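Local coordinates for DNA polymerase sliding clamp (Archaeoglobus fulgidus, PDB 1RWZ), which forms a homotrimeric ring around DNA and probably acts as a moving platform that tethers the DNA polymerase and other processing proteins during replication, at residues 13-18 with 72-77; 96-101 with 105-110. All coordinates share one frame; numbering follows the deposited sequence.

Both contacts belong to the N-terminal domain of one PCNA subunit, their centres about 14 Å apart. Contact 1, centred about 12 Å from the chain centre, pairs two helices by van der Waals packing alone, partly buried around Thr15 and open to solvent at Arg16. Contact 2, about 24 Å from that centre, is a β hairpin held by backbone hydrogen bonds: Leu97, Val99, Tyr106 and Val108 are buried on its apolar face, while its largely charged face is partly exposed. Helix 71-78 joins the two. Ile77 CG1 lies 3.3 Å from Tyr106 CZ, and Ile74 serves both contacts, CG2 meeting Thr15 and CD1 reaching Leu97 CD2 at 4.0 Å. Both contacts also touch a second subunit.

Contact 1 of 2, residues 13-18 with 72-77; sequences TVTRAI and DRIFDI
Thr15 and Phe75 mark the point where two helices of the N-terminal PCNA domain meet, their CA atoms 5.9 Å apart. The local axes approach to 9.4 Å, with an angle of 139° between their N-to-C directions, so the helices run roughly antiparallel but strongly splayed. That splay is consistent with the small interface, 182 Å² summed over both sides, and with the few side chains that share it. In the PCNA fold such helices line the inner wall of the ring and rest on the β sheets behind; here Val14 and Ile18 pack against strand 45-52.

Thr15 carries the centre of the contact. Its CG2 methyl presses on the backbone of the second helix, 3.5 Å from Phe75 CA, and also meets Phe75 CB. The same methyl lies at the edge of the phenyl ring, near its plane. The hydroxyl has a different task: OG1 hydrogen-bonds to Leu11 O one turn earlier, which satisfies this buried polar group within its own helix. OG1 also sits 3.7 Å from Ile74 CG2, a plain packing contact in which the two side chains cross at about a right angle.

Phe75 brings its ring across to the first helix because CG lies anti to the backbone N (chi1 -178°). Beyond the contact the Phe75 side chain also packs on Val19. On the more exposed flank, Arg16 contributes its aliphatic root, while its extended chain carries the guanidinium onward; the side chain also touches Lys203 and Val204. The guanidinium and phenyl planes are 44° apart, and the touching is done by carbon. Arg16 CG lies 4.1 Å from Phe75 CE1. Slightly closer, Arg16 CB approaches Phe75 CE1 obliquely at 3.9 Å.

Contact 2 of 2, residues 96-101 with 105-110; sequences TLKVKF and EYKVAL
Val99 and Tyr106 lie side by side on the apolar face of an antiparallel β hairpin, with Val99 CG2 at the edge of the phenol ring, 3.8 Å from Tyr106 CD2. Farther along, Leu97 CB meets Val108 CG1 and, from just past the strand end, Leu110 CD2 at 3.7 Å. Val108 holds CG1 between its backbone N and carbonyl carbon (chi1 62°), which sets that methyl against Leu97.

Two hydrogen-bonded pairs, Leu97-Val108 and Val99-Tyr106, fasten the backbones with four bonds. Val99 N to Tyr106 O is the shortest at 2.7 Å, and Tyr106 N returns to Val99 O almost straight (178° at the hydrogen). CA-H...O contacts add to them, such as Lys98 CA to Tyr106 O at 3.3 Å.

At the outer strand the sheet continues into a second subunit, through antiparallel pairing that helps close the trimeric ring; Tyr106 OH hydrogen-bonds to Asp170 of that subunit.

The opposite face is mostly charged. Lys98 and Lys107 run alongside each other, CE to CE 3.8 Å, and Glu105 probably eases their like charges. Its OE2 is 4.3 Å from Lys98 NZ, too long for a salt bridge; Lys98 NZ also makes a long, weak ion pair with Glu92. The other carboxylate oxygen, Glu105 OE1, rests against the aliphatic chain of Lys100, 3.3 Å from its CD.

Contact 1 of 2, residues 13-18 with 72-77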
loop_
_atom_site.group_PDB
_atom_site.type_symbol
_atom_site.label_atom_id
_atom_site.label_comp_id
_atom_site.label_asym_id
_atom_site.label_seq_id
_atom_site.Cartn_x
_atom_site.Cartn_y
_atom_site.Cartn_z
ATOM N N THR A 13 -10.000 -10.030 13.905
ATOM C CA THR A 13 -9.226 -11.229 13.622
ATOM C C THR A 13 -10.049 -12.510 13.625
ATOM O O THR A 13 -9.905 -13.340 12.722
ATOM C CB THR A 13 -8.046 -11.353 14.613
ATOM O OG1 THR A 13 -7.127 -10.283 14.369
ATOM C CG2 THR A 13 -7.320 -12.681 14.432
ATOM N N VAL A 14 -10.917 -12.675 14.617
ATOM C CA VAL A 14 -11.741 -13.876 14.694
ATOM C C VAL A 14 -12.790 -13.887 13.580
ATOM O O VAL A 14 -13.128 -14.941 13.037
ATOM C CB VAL A 14 -12.424 -13.984 16.069
ATOM C CG1 VAL A 14 -13.412 -15.131 16.077
ATOM C CG2 VAL A 14 -11.360 -14.214 17.148
ATOM N N THR A 15 -13.299 -12.710 13.236
ATOM C CA THR A 15 -14.286 -12.610 12.167
ATOM C C THR A 15 -13.616 -13.003 10.856
ATOM O O THR A 15 -14.170 -13.772 10.064
ATOM C CB THR A 15 -14.844 -11.167 12.063
ATOM O OG1 THR A 15 -15.608 -10.874 13.240
ATOM C CG2 THR A 15 -15.748 -11.022 10.842
ATOM N N ARG A 16 -12.412 -12.490 10.632
ATOM C CA ARG A 16 -11.678 -12.803 9.411
ATOM C C ARG A 16 -11.344 -14.291 9.322
ATOM O O ARG A 16 -11.394 -14.879 8.239
ATOM C CB ARG A 16 -10.384 -11.993 9.334
ATOM C CG ARG A 16 -9.578 -12.262 8.069
ATOM C CD ARG A 16 -8.374 -11.347 7.958
ATOM N NE ARG A 16 -7.625 -11.583 6.726
ATOM C CZ ARG A 16 -6.552 -10.889 6.362
ATOM N NH1 ARG A 16 -6.098 -9.913 7.139
ATOM N NH2 ARG A 16 -5.933 -11.164 5.219
ATOM N N ALA A 17 -11.007 -14.895 10.460
ATOM C CA ALA A 17 -10.655 -16.312 10.493
ATOM C C ALA A 17 -11.827 -17.202 10.096
ATOM O O ALA A 17 -11.644 -18.212 9.418
ATOM C CB ALA A 17 -10.160 -16.696 11.886
ATOM N N ILE A 18 -13.029 -16.824 10.520
ATOM C CA ILE A 18 -14.223 -17.605 10.217
ATOM C C ILE A 18 -14.728 -17.385 8.795
ATOM O O ILE A 18 -15.043 -18.346 8.093
ATOM C CB ILE A 18 -15.370 -17.276 11.201
ATOM C CG1 ILE A 18 -14.974 -17.697 12.618
ATOM C CG2 ILE A 18 -16.649 -17.999 10.789
ATOM C CD1 ILE A 18 -15.973 -17.290 13.680
ATOM N N ASP A 72 -20.259 -12.439 6.369
ATOM C CA ASP A 72 -19.801 -11.498 5.351
ATOM C C ASP A 72 -20.097 -10.076 5.826
ATOM O O ASP A 72 -19.271 -9.177 5.669
ATOM C CB ASP A 72 -20.496 -11.736 4.007
ATOM C CG ASP A 72 -20.079 -13.038 3.348
ATOM O OD1 ASP A 72 -18.885 -13.399 3.426
ATOM O OD2 ASP A 72 -20.946 -13.690 2.735
ATOM N N ARG A 73 -21.274 -9.878 6.414
ATOM C CA ARG A 73 -21.664 -8.558 6.909
ATOM C C ARG A 73 -20.805 -8.079 8.072
ATOM O O ARG A 73 -20.308 -6.954 8.054
ATOM C CB ARG A 73 -23.130 -8.553 7.339
ATOM C CG ARG A 73 -24.114 -8.624 6.193
ATOM C CD ARG A 73 -25.541 -8.452 6.695
ATOM N NE ARG A 73 -26.518 -8.509 5.612
ATOM C CZ ARG A 73 -26.604 -7.617 4.628
ATOM N NH1 ARG A 73 -25.771 -6.586 4.583
ATOM N NH2 ARG A 73 -27.523 -7.763 3.682
ATOM N N ILE A 74 -20.638 -8.924 9.087
ATOM C CA ILE A 74 -19.830 -8.545 10.238
ATOM C C ILE A 74 -18.409 -8.236 9.778
ATOM O O ILE A 74 -17.770 -7.314 10.281
ATOM C CB ILE A 74 -19.787 -9.666 11.310
ATOM C CG1 ILE A 74 -21.194 -9.936 11.847
ATOM C CG2 ILE A 74 -18.867 -9.258 12.459
ATOM C CD1 ILE A 74 -21.863 -8.730 12.475
ATOM N N PHE A 75 -17.917 -9.005 8.811
ATOM C CA PHE A 75 -16.575 -8.779 8.304
ATOM C C PHE A 75 -16.508 -7.425 7.606
ATOM O O PHE A 75 -15.558 -6.666 7.791
ATOM C CB PHE A 75 -16.175 -9.881 7.321
ATOM C CG PHE A 75 -14.779 -9.733 6.785
ATOM C CD1 PHE A 75 -13.699 -9.611 7.654
ATOM C CD2 PHE A 75 -14.542 -9.722 5.416
ATOM C CE1 PHE A 75 -12.401 -9.481 7.167
ATOM C CE2 PHE A 75 -13.247 -9.592 4.921
ATOM C CZ PHE A 75 -12.176 -9.473 5.799
ATOM N N ASP A 76 -17.523 -7.125 6.806
ATOM C CA ASP A 76 -17.558 -5.860 6.092
ATOM C C ASP A 76 -17.574 -4.707 7.094
ATOM O O ASP A 76 -16.798 -3.762 6.972
ATOM C CB ASP A 76 -18.787 -5.805 5.182
ATOM C CG ASP A 76 -18.745 -4.638 4.216
ATOM O OD1 ASP A 76 -17.645 -4.319 3.714
ATOM O OD2 ASP A 76 -19.812 -4.048 3.946
ATOM N N ILE A 77 -18.443 -4.805 8.095
ATOM C CA ILE A 77 -18.556 -3.774 9.125
ATOM C C ILE A 77 -17.283 -3.666 9.965
ATOM O O ILE A 77 -16.899 -2.571 10.379
ATOM C CB ILE A 77 -19.747 -4.059 10.074
ATOM C CG1 ILE A 77 -21.062 -4.014 9.292
ATOM C CG2 ILE A 77 -19.768 -3.046 11.208
ATOM C CD1 ILE A 77 -21.375 -2.660 8.669
#

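Contact 2 of 2, residues 96-101 with 105-110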
loop_
_atom_site.group_PDB
_atom_site.type_symbol
_atom_site.label_atom_id
_atom_site.label_comp_id
_atom_site.label_asym_id
_atom_site.label_seq_id
_atom_site.Cartn_x
_atom_site.Cartn_y
_atom_site.Cartn_z
ATOM N N THR A 96 -31.844 -9.441 16.713
ATOM C CA THR A 96 -30.916 -8.346 16.446
ATOM C C THR A 96 -29.614 -8.344 17.244
ATOM O O THR A 96 -29.614 -8.569 18.453
ATOM C CB THR A 96 -31.593 -6.988 16.696
ATOM O OG1 THR A 96 -32.810 -6.913 15.945
ATOM C CG2 THR A 96 -30.671 -5.851 16.282
ATOM N N LEU A 97 -28.518 -8.070 16.547
ATOM C CA LEU A 97 -27.198 -7.971 17.160
ATOM C C LEU A 97 -26.757 -6.517 17.047
ATOM O O LEU A 97 -26.766 -5.948 15.953
ATOM C CB LEU A 97 -26.183 -8.850 16.426
ATOM C CG LEU A 97 -24.705 -8.627 16.776
ATOM C CD1 LEU A 97 -24.444 -9.017 18.227
ATOM C CD2 LEU A 97 -23.832 -9.449 15.841
ATOM N N LYS A 98 -26.391 -5.917 18.172
ATOM C CA LYS A 98 -25.919 -4.538 18.171
ATOM C C LYS A 98 -24.403 -4.565 18.299
ATOM O O LYS A 98 -23.855 -5.307 19.117
ATOM C CB LYS A 98 -26.510 -3.752 19.342
ATOM C CG LYS A 98 -28.009 -3.523 19.265
ATOM C CD LYS A 98 -28.476 -2.643 20.419
ATOM C CE LYS A 98 -29.974 -2.406 20.368
ATOM N NZ LYS A 98 -30.436 -1.570 21.516
ATOM N N VAL A 99 -23.732 -3.769 17.475
ATOM C CA VAL A 99 -22.279 -3.685 17.498
ATOM C C VAL A 99 -21.949 -2.219 17.725
ATOM O O VAL A 99 -22.217 -1.379 16.869
ATOM C CB VAL A 99 -21.671 -4.144 16.159
ATOM C CG1 VAL A 99 -20.150 -4.084 16.226
ATOM C CG2 VAL A 99 -22.138 -5.554 15.841
ATOM N N LYS A 100 -21.377 -1.912 18.883
ATOM C CA LYS A 100 -21.051 -0.530 19.204
ATOM C C LYS A 100 -19.560 -0.283 19.367
ATOM O O LYS A 100 -18.862 -1.045 20.031
ATOM C CB LYS A 100 -21.771 -0.106 20.481
ATOM C CG LYS A 100 -23.276 -0.292 20.437
ATOM C CD LYS A 100 -23.962 0.522 21.521
ATOM C CE LYS A 100 -23.496 0.129 22.902
ATOM N NZ LYS A 100 -24.071 1.032 23.939
ATOM N N PHE A 101 -19.086 0.794 18.751
ATOM C CA PHE A 101 -17.684 1.176 18.828
ATOM C C PHE A 101 -17.598 2.656 18.487
ATOM O O PHE A 101 -18.327 3.143 17.620
ATOM C CB PHE A 101 -16.844 0.327 17.861
ATOM C CG PHE A 101 -17.266 0.434 16.423
ATOM C CD1 PHE A 101 -16.670 1.363 15.574
ATOM C CD2 PHE A 101 -18.264 -0.394 15.915
ATOM C CE1 PHE A 101 -17.059 1.468 14.240
ATOM C CE2 PHE A 101 -18.662 -0.298 14.582
ATOM C CZ PHE A 101 -18.058 0.634 13.743
ATOM N N GLU A 105 -23.248 2.826 16.317
ATOM C CA GLU A 105 -24.003 1.654 16.732
ATOM C C GLU A 105 -24.563 1.009 15.471
ATOM O O GLU A 105 -25.366 1.615 14.757
ATOM C CB GLU A 105 -25.154 2.007 17.672
ATOM C CG GLU A 105 -25.979 0.781 18.067
ATOM C CD GLU A 105 -27.091 1.094 19.047
ATOM O OE1 GLU A 105 -26.790 1.576 20.157
ATOM O OE2 GLU A 105 -28.270 0.856 18.710
ATOM N N TYR A 106 -24.109 -0.210 15.200
ATOM C CA TYR A 106 -24.541 -0.985 14.043
ATOM C C TYR A 106 -25.540 -2.026 14.537
ATOM O O TYR A 106 -25.344 -2.630 15.592
ATOM C CB TYR A 106 -23.325 -1.676 13.409
ATOM C CG TYR A 106 -23.640 -2.698 12.333
ATOM C CD1 TYR A 106 -24.180 -2.311 11.107
ATOM C CD2 TYR A 106 -23.377 -4.057 12.539
ATOM C CE1 TYR A 106 -24.450 -3.250 10.107
ATOM C CE2 TYR A 106 -23.643 -5.004 11.546
ATOM C CZ TYR A 106 -24.177 -4.593 10.333
ATOM O OH TYR A 106 -24.425 -5.517 9.341
ATOM N N LYS A 107 -26.628 -2.210 13.795
ATOM C CA LYS A 107 -27.637 -3.202 14.156
ATOM C C LYS A 107 -27.793 -4.126 12.962
ATOM O O LYS A 107 -28.041 -3.664 11.851
ATOM C CB LYS A 107 -28.991 -2.548 14.440
ATOM C CG LYS A 107 -29.083 -1.746 15.722
ATOM C CD LYS A 107 -30.498 -1.213 15.891
ATOM C CE LYS A 107 -30.675 -0.494 17.215
ATOM N NZ LYS A 107 -32.065 0.027 17.371
ATOM N N VAL A 108 -27.629 -5.426 13.176
ATOM C CA VAL A 108 -27.786 -6.363 12.077
ATOM C C VAL A 108 -28.759 -7.456 12.469
ATOM O O VAL A 108 -28.781 -7.906 13.615
ATOM C CB VAL A 108 -26.437 -7.002 11.655
ATOM C CG1 VAL A 108 -25.848 -7.801 12.797
ATOM C CG2 VAL A 108 -26.647 -7.890 10.431
ATOM N N ALA A 109 -29.586 -7.864 11.514
ATOM C CA ALA A 109 -30.556 -8.911 11.767
ATOM C C ALA A 109 -29.822 -10.236 11.898
ATOM O O ALA A 109 -28.946 -10.554 11.094
ATOM C CB ALA A 109 -31.565 -8.979 10.624
ATOM N N LEU A 110 -30.172 -10.997 12.925
ATOM C CA LEU A 110 -29.558 -12.296 13.143
ATOM C C LEU A 110 -30.226 -13.321 12.236
ATOM O O LEU A 110 -31.317 -13.083 11.709
ATOM C CB LEU A 110 -29.709 -12.708 14.609
ATOM C CG LEU A 110 -28.866 -11.882 15.584
ATOM C CD1 LEU A 110 -29.208 -12.257 17.016
ATOM C CD2 LEU A 110 -27.389 -12.124 15.301
#